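Local coordinates for sugar-binding transport ATP-binding protein (Pyrococcus horikoshii, PDB 1V43), which probably binds and hydrolyses ATP as the nucleotide-binding subunit of an ABC transporter that takes up sugars, at residues E11-L17 with K29-K35; M247-E251 with H361-K365. All coordinates share one frame. Residue numbers count along the deposited sequence, not the author numbering.

Interaction 1: E11-L17 with K29-K35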
loop_
_atom_site.group_PDB
_atom_site.type_symbol
_atom_site.label_atom_id
_atom_site.label_comp_id
_atom_site.label_asym_id
_atom_site.label_seq_id
_atom_site.Cartn_x
_atom_site.Cartn_y
_atom_site.Cartn_z
ATOM N N GLU A 11 28.095 -6.468 18.039
ATOM C CA GLU A 11 28.339 -5.593 16.908
ATOM C C GLU A 11 28.790 -6.443 15.725
ATOM O O GLU A 11 29.586 -7.362 15.894
ATOM C CB GLU A 11 29.429 -4.571 17.236
ATOM C CG GLU A 11 29.851 -3.771 16.034
ATOM C CD GLU A 11 30.809 -2.662 16.399
ATOM O OE1 GLU A 11 30.389 -1.767 17.159
ATOM O OE2 GLU A 11 31.974 -2.693 15.931
ATOM N N VAL A 12 28.272 -6.135 14.535
ATOM C CA VAL A 12 28.623 -6.862 13.323
ATOM C C VAL A 12 29.294 -5.946 12.298
ATOM O O VAL A 12 28.755 -4.890 11.939
ATOM C CB VAL A 12 27.371 -7.498 12.668
ATOM C CG1 VAL A 12 27.754 -8.172 11.355
ATOM C CG2 VAL A 12 26.773 -8.523 13.601
ATOM N N LYS A 13 30.470 -6.352 11.834
ATOM C CA LYS A 13 31.214 -5.568 10.841
ATOM C C LYS A 13 31.336 -6.313 9.529
ATOM O O LYS A 13 31.735 -7.476 9.504
ATOM C CB LYS A 13 32.645 -5.285 11.299
ATOM C CG LYS A 13 32.851 -4.415 12.511
ATOM C CD LYS A 13 34.354 -4.346 12.763
ATOM C CE LYS A 13 34.705 -3.742 14.105
ATOM N NZ LYS A 13 34.150 -4.556 15.204
ATOM N N LEU A 14 30.997 -5.646 8.437
ATOM C CA LEU A 14 31.158 -6.255 7.127
ATOM C C LEU A 14 32.281 -5.407 6.504
ATOM O O LEU A 14 32.132 -4.197 6.364
ATOM C CB LEU A 14 29.857 -6.150 6.321
ATOM C CG LEU A 14 28.553 -6.687 6.951
ATOM C CD1 LEU A 14 27.419 -6.535 5.922
ATOM C CD2 LEU A 14 28.696 -8.152 7.349
ATOM N N GLU A 15 33.405 -6.031 6.154
ATOM C CA GLU A 15 34.536 -5.273 5.594
ATOM C C GLU A 15 34.820 -5.582 4.159
ATOM O O GLU A 15 35.113 -6.728 3.821
ATOM C CB GLU A 15 35.841 -5.548 6.332
ATOM C CG GLU A 15 35.862 -5.311 7.807
ATOM C CD GLU A 15 37.291 -5.140 8.312
ATOM O OE1 GLU A 15 38.206 -5.854 7.829
ATOM O OE2 GLU A 15 37.491 -4.291 9.195
ATOM N N ASN A 16 34.765 -4.551 3.323
ATOM C CA ASN A 16 35.033 -4.695 1.897
ATOM C C ASN A 16 34.462 -5.998 1.383
ATOM O O ASN A 16 35.141 -6.751 0.686
ATOM C CB ASN A 16 36.544 -4.652 1.640
ATOM C CG ASN A 16 36.879 -4.574 0.156
ATOM O OD1 ASN A 16 36.724 -5.549 -0.595
ATOM N ND2 ASN A 16 37.325 -3.402 -0.277
ATOM N N LEU A 17 33.212 -6.265 1.745
ATOM C CA LEU A 17 32.525 -7.484 1.334
ATOM C C LEU A 17 32.091 -7.402 -0.117
ATOM O O LEU A 17 31.375 -6.477 -0.516
ATOM C CB LEU A 17 31.266 -7.719 2.181
ATOM C CG LEU A 17 31.122 -8.863 3.182
ATOM C CD1 LEU A 17 29.629 -9.178 3.330
ATOM C CD2 LEU A 17 31.875 -10.094 2.728
ATOM N N LYS A 29 31.943 -4.392 -2.730
ATOM C CA LYS A 29 32.695 -3.747 -1.652
ATOM C C LYS A 29 31.841 -3.073 -0.577
ATOM O O LYS A 29 31.988 -1.886 -0.282
ATOM C CB LYS A 29 33.685 -2.723 -2.235
ATOM C CG LYS A 29 34.809 -3.349 -3.057
ATOM C CD LYS A 29 35.868 -2.317 -3.443
ATOM C CE LYS A 29 37.033 -2.963 -4.193
ATOM N NZ LYS A 29 38.048 -1.949 -4.612
ATOM N N LEU A 30 30.956 -3.856 0.020
ATOM C CA LEU A 30 30.087 -3.361 1.065
ATOM C C LEU A 30 30.877 -3.141 2.358
ATOM O O LEU A 30 31.625 -4.007 2.800
ATOM C CB LEU A 30 28.951 -4.374 1.300
ATOM C CG LEU A 30 27.869 -4.036 2.323
ATOM C CD1 LEU A 30 27.125 -2.798 1.884
ATOM C CD2 LEU A 30 26.893 -5.210 2.445
ATOM N N ASN A 31 30.721 -1.962 2.944
ATOM C CA ASN A 31 31.363 -1.632 4.200
ATOM C C ASN A 31 30.253 -1.191 5.143
ATOM O O ASN A 31 29.546 -0.211 4.894
ATOM C CB ASN A 31 32.413 -0.547 3.990
ATOM C CG ASN A 31 33.692 -1.107 3.382
ATOM O OD1 ASN A 31 33.972 -0.918 2.201
ATOM N ND2 ASN A 31 34.458 -1.830 4.192
ATOM N N LEU A 32 30.085 -1.944 6.220
ATOM C CA LEU A 32 29.010 -1.667 7.152
ATOM C C LEU A 32 29.337 -2.065 8.580
ATOM O O LEU A 32 29.834 -3.160 8.825
ATOM C CB LEU A 32 27.774 -2.460 6.722
ATOM C CG LEU A 32 26.444 -1.779 6.452
ATOM C CD1 LEU A 32 25.371 -2.835 6.179
ATOM C CD2 LEU A 32 26.077 -0.928 7.648
ATOM N N THR A 33 29.037 -1.176 9.515
ATOM C CA THR A 33 29.230 -1.468 10.925
ATOM C C THR A 33 27.845 -1.451 11.574
ATOM O O THR A 33 27.268 -0.391 11.806
ATOM C CB THR A 33 30.144 -0.440 11.606
ATOM O OG1 THR A 33 31.432 -0.466 10.986
ATOM C CG2 THR A 33 30.310 -0.770 13.064
ATOM N N ILE A 34 27.313 -2.644 11.825
ATOM C CA ILE A 34 26.003 -2.830 12.440
ATOM C C ILE A 34 26.144 -2.801 13.957
ATOM O O ILE A 34 26.735 -3.699 14.542
ATOM C CB ILE A 34 25.405 -4.160 11.961
ATOM C CG1 ILE A 34 25.264 -4.093 10.434
ATOM C CG2 ILE A 34 24.043 -4.379 12.571
ATOM C CD1 ILE A 34 25.145 -5.398 9.761
ATOM N N LYS A 35 25.588 -1.772 14.596
ATOM C CA LYS A 35 25.730 -1.618 16.043
ATOM C C LYS A 35 25.109 -2.715 16.896
ATOM O O LYS A 35 24.062 -3.277 16.555
ATOM C CB LYS A 35 25.234 -0.227 16.474
ATOM C CG LYS A 35 25.973 0.911 15.729
ATOM C CD LYS A 35 25.528 2.310 16.142
ATOM C CE LYS A 35 26.081 3.370 15.172
ATOM N NZ LYS A 35 25.704 4.762 15.567
#
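Two G1 beta bulges, one on each strand, share the L17-L30 pair, an unusual feature that breaks the regular register of this hairpin. In the first, N16 and L17 together face L30; the evidence is that L14 is opposite L32 but L17 opposite L30, a shift of one residue. In the second, K29 and L30 together face L17. N16 (phi/psi 38/47°) and K29 (45/56°) both have positive phi. Both bulges are closed by the L17-L30 pair: L17 N to L30 O at 3.0 Å, L30 N to L17 O at 2.7 Å. Each strand also turns a corner here, at N16 and at K29.

Between E11 and L14 the ladder is plain antiparallel: strands 12-15 and 30-34 run at 176°, with their axes 4.7 Å apart. V12 and I34 exchange backbone hydrogen bonds (V12 N to I34 O 2.9 Å, I34 N to V12 O 2.7 Å), as do L14 and L32 (L14 N to L32 O 2.8 Å, L32 N to L14 O 3.0 Å). K13 and T33 form the non-hydrogen-bonded pair between them. V12, L14, L17, L30, L32 and I34 make one apolar face, on which L14 CD1 meets L30 CD2 at 3.8 Å. On the other face, K13 NZ forms a salt bridge with E11 OE2 (3.0 Å) along its own strand.

The hairpin belongs to the antiparallel beta subdomain of ABC ATPases; F21, an ATP-binding residue, ends the first strand. Strand 65-70 pairs with the other edge of 12-15, leaving 24-34 outermost, while helix 50-58, which follows the P-loop, packs on L14, L17 and L30, and strands 39-43 and 219-224 reach L32.

Interaction 2: M247-E251 with H361-K365; sequences MNILE and HVFDK
A salt bridge between E251 OE1 and K365 NZ, 2.7 Å long with the lysine as donor, is the strongest polar link here. Both side chains are extended: chi1 to chi3 of E251 lie within 11° of 180°, and all four chi angles of K365 are t. E251 OE2 forms a second salt bridge, with R262.

Residues 248-251 and 361-364 are beta strands (phi/psi of I249 -115/112°, F363 -119/140°), M247 is also extended (-64/137°), and K365 (-68/-26°) leaves that conformation. Strand 283-288 runs between the segments in the same antiparallel sheet. Hence the CA separations are long (I249 to V362 9.0 Å, E251 to K365 8.0 Å), no backbone hydrogen bonds cross, and the end-to-end directions are 45° apart. Such next-but-one strands of a five-stranded antiparallel sheet are consistent with the OB-type C-terminal region of MalK-like ATPases.

The CA-to-CB bond of M247 (t, t, m) points toward 361-365, and its side chain reaches H361 (chi1 m, chi2 -84°) and F363 (m, 79°). M247 CE lies 3.3 Å from H361 CD2; its SD is 4.7 Å from the H361 centroid, 49° off the normal, and meets the F363 edge in a Met-aromatic contact (5.2 Å from the centroid, 77°). I249 (m, m) adds CD1 to F363 CE1 at 4.2 Å. Helix 236-241 packs on M247, I249 and F363.

The two segments are thus joined through side chains alone: apolar and sulfur-aromatic packing at the buried end, an ion pair at the more exposed one.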
loop_
_atom_site.group_PDB
_atom_site.type_symbol
_atom_site.label_atom_id
_atom_site.label_comp_id
_atom_site.label_asym_id
_atom_site.label_seq_id
_atom_site.Cartn_x
_atom_site.Cartn_y
_atom_site.Cartn_z
ATOM N N MET A 247 8.575 11.157 -4.377
ATOM C CA MET A 247 8.986 12.557 -4.440
ATOM C C MET A 247 8.955 13.016 -5.891
ATOM O O MET A 247 9.396 12.287 -6.776
ATOM C CB MET A 247 10.413 12.713 -3.922
ATOM C CG MET A 247 11.032 14.090 -4.208
ATOM S SD MET A 247 12.766 14.236 -3.637
ATOM C CE MET A 247 12.554 14.023 -1.854
ATOM N N ASN A 248 8.435 14.213 -6.141
ATOM C CA ASN A 248 8.392 14.748 -7.499
ATOM C C ASN A 248 9.808 15.146 -7.919
ATOM O O ASN A 248 10.484 15.887 -7.209
ATOM C CB ASN A 248 7.485 15.979 -7.560
ATOM C CG ASN A 248 6.055 15.664 -7.198
ATOM O OD1 ASN A 248 5.565 16.046 -6.131
ATOM N ND2 ASN A 248 5.377 14.945 -8.077
ATOM N N ILE A 249 10.261 14.642 -9.063
ATOM C CA ILE A 249 11.593 14.972 -9.571
ATOM C C ILE A 249 11.450 15.759 -10.878
ATOM O O ILE A 249 11.007 15.227 -11.893
ATOM C CB ILE A 249 12.435 13.694 -9.828
ATOM C CG1 ILE A 249 12.611 12.900 -8.526
ATOM C CG2 ILE A 249 13.800 14.070 -10.363
ATOM C CD1 ILE A 249 13.372 13.651 -7.456
ATOM N N LEU A 250 11.820 17.034 -10.841
ATOM C CA LEU A 250 11.710 17.882 -12.020
ATOM C C LEU A 250 13.042 18.454 -12.483
ATOM O O LEU A 250 13.809 18.996 -11.696
ATOM C CB LEU A 250 10.743 19.039 -11.748
ATOM C CG LEU A 250 9.314 18.666 -11.366
ATOM C CD1 LEU A 250 8.456 19.921 -11.322
ATOM C CD2 LEU A 250 8.762 17.674 -12.364
ATOM N N GLU A 251 13.296 18.342 -13.777
ATOM C CA GLU A 251 14.525 18.850 -14.374
ATOM C C GLU A 251 14.446 20.370 -14.490
ATOM O O GLU A 251 13.518 20.893 -15.089
ATOM C CB GLU A 251 14.698 18.221 -15.754
ATOM C CG GLU A 251 16.046 18.431 -16.392
ATOM C CD GLU A 251 16.201 17.610 -17.660
ATOM O OE1 GLU A 251 17.230 17.775 -18.349
ATOM O OE2 GLU A 251 15.296 16.798 -17.963
ATOM N N HIS A 361 14.543 19.698 -2.425
ATOM C CA HIS A 361 15.807 19.013 -2.683
ATOM C C HIS A 361 16.291 19.359 -4.096
ATOM O O HIS A 361 15.497 19.732 -4.965
ATOM C CB HIS A 361 15.631 17.491 -2.567
ATOM C CG HIS A 361 15.106 17.040 -1.239
ATOM N ND1 HIS A 361 15.922 16.827 -0.147
ATOM C CD2 HIS A 361 13.839 16.829 -0.809
ATOM C CE1 HIS A 361 15.178 16.508 0.897
ATOM N NE2 HIS A 361 13.911 16.502 0.521
ATOM N N VAL A 362 17.597 19.234 -4.310
ATOM C CA VAL A 362 18.218 19.500 -5.603
ATOM C C VAL A 362 19.313 18.452 -5.786
ATOM O O VAL A 362 20.186 18.319 -4.938
ATOM C CB VAL A 362 18.882 20.892 -5.646
ATOM C CG1 VAL A 362 19.399 21.164 -7.066
ATOM C CG2 VAL A 362 17.899 21.970 -5.193
ATOM N N PHE A 363 19.263 17.701 -6.877
ATOM C CA PHE A 363 20.266 16.671 -7.119
ATOM C C PHE A 363 21.036 16.938 -8.420
ATOM O O PHE A 363 20.456 17.361 -9.427
ATOM C CB PHE A 363 19.605 15.281 -7.219
ATOM C CG PHE A 363 18.653 14.958 -6.090
ATOM C CD1 PHE A 363 17.356 15.467 -6.084
ATOM C CD2 PHE A 363 19.051 14.128 -5.038
ATOM C CE1 PHE A 363 16.464 15.154 -5.048
ATOM C CE2 PHE A 363 18.171 13.808 -3.993
ATOM C CZ PHE A 363 16.876 14.325 -4.003
ATOM N N ASP A 364 22.341 16.698 -8.396
ATOM C CA ASP A 364 23.154 16.874 -9.592
ATOM C C ASP A 364 22.528 15.972 -10.642
ATOM O O ASP A 364 22.241 14.815 -10.362
ATOM C CB ASP A 364 24.589 16.427 -9.328
ATOM C CG ASP A 364 25.456 16.514 -10.565
ATOM O OD1 ASP A 364 25.244 15.716 -11.500
ATOM O OD2 ASP A 364 26.341 17.391 -10.598
ATOM N N LYS A 365 22.324 16.481 -11.849
ATOM C CA LYS A 365 21.687 15.676 -12.887
ATOM C C LYS A 365 22.507 14.495 -13.396
ATOM O O LYS A 365 21.943 13.512 -13.887
ATOM C CB LYS A 365 21.282 16.548 -14.086
ATOM C CG LYS A 365 20.497 15.759 -15.123
ATOM C CD LYS A 365 20.163 16.546 -16.377
ATOM C CE LYS A 365 19.599 15.601 -17.438
ATOM N NZ LYS A 365 19.418 16.235 -18.775
#

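From the N terminus, interaction 1 comes first and closes a short loop: 11 residues separate its segments, the distal part of a single hairpin that includes F21. The chain then builds the rest of the ATPase region, including the P-loop, before interaction 2 opens at M247. This second contact closes a loop of 109 residues, none helical and 57 in strands, bringing the last strand, 361-364, back to the sheet begun by 248-255. The two loops are therefore in series, neither nested nor crossing. Their centres lie 30 Å apart and their nearest atoms about 20 Å, without touching: one joins neighbouring strands of the nucleotide-binding region, the other next-but-one strands of the C-terminal region.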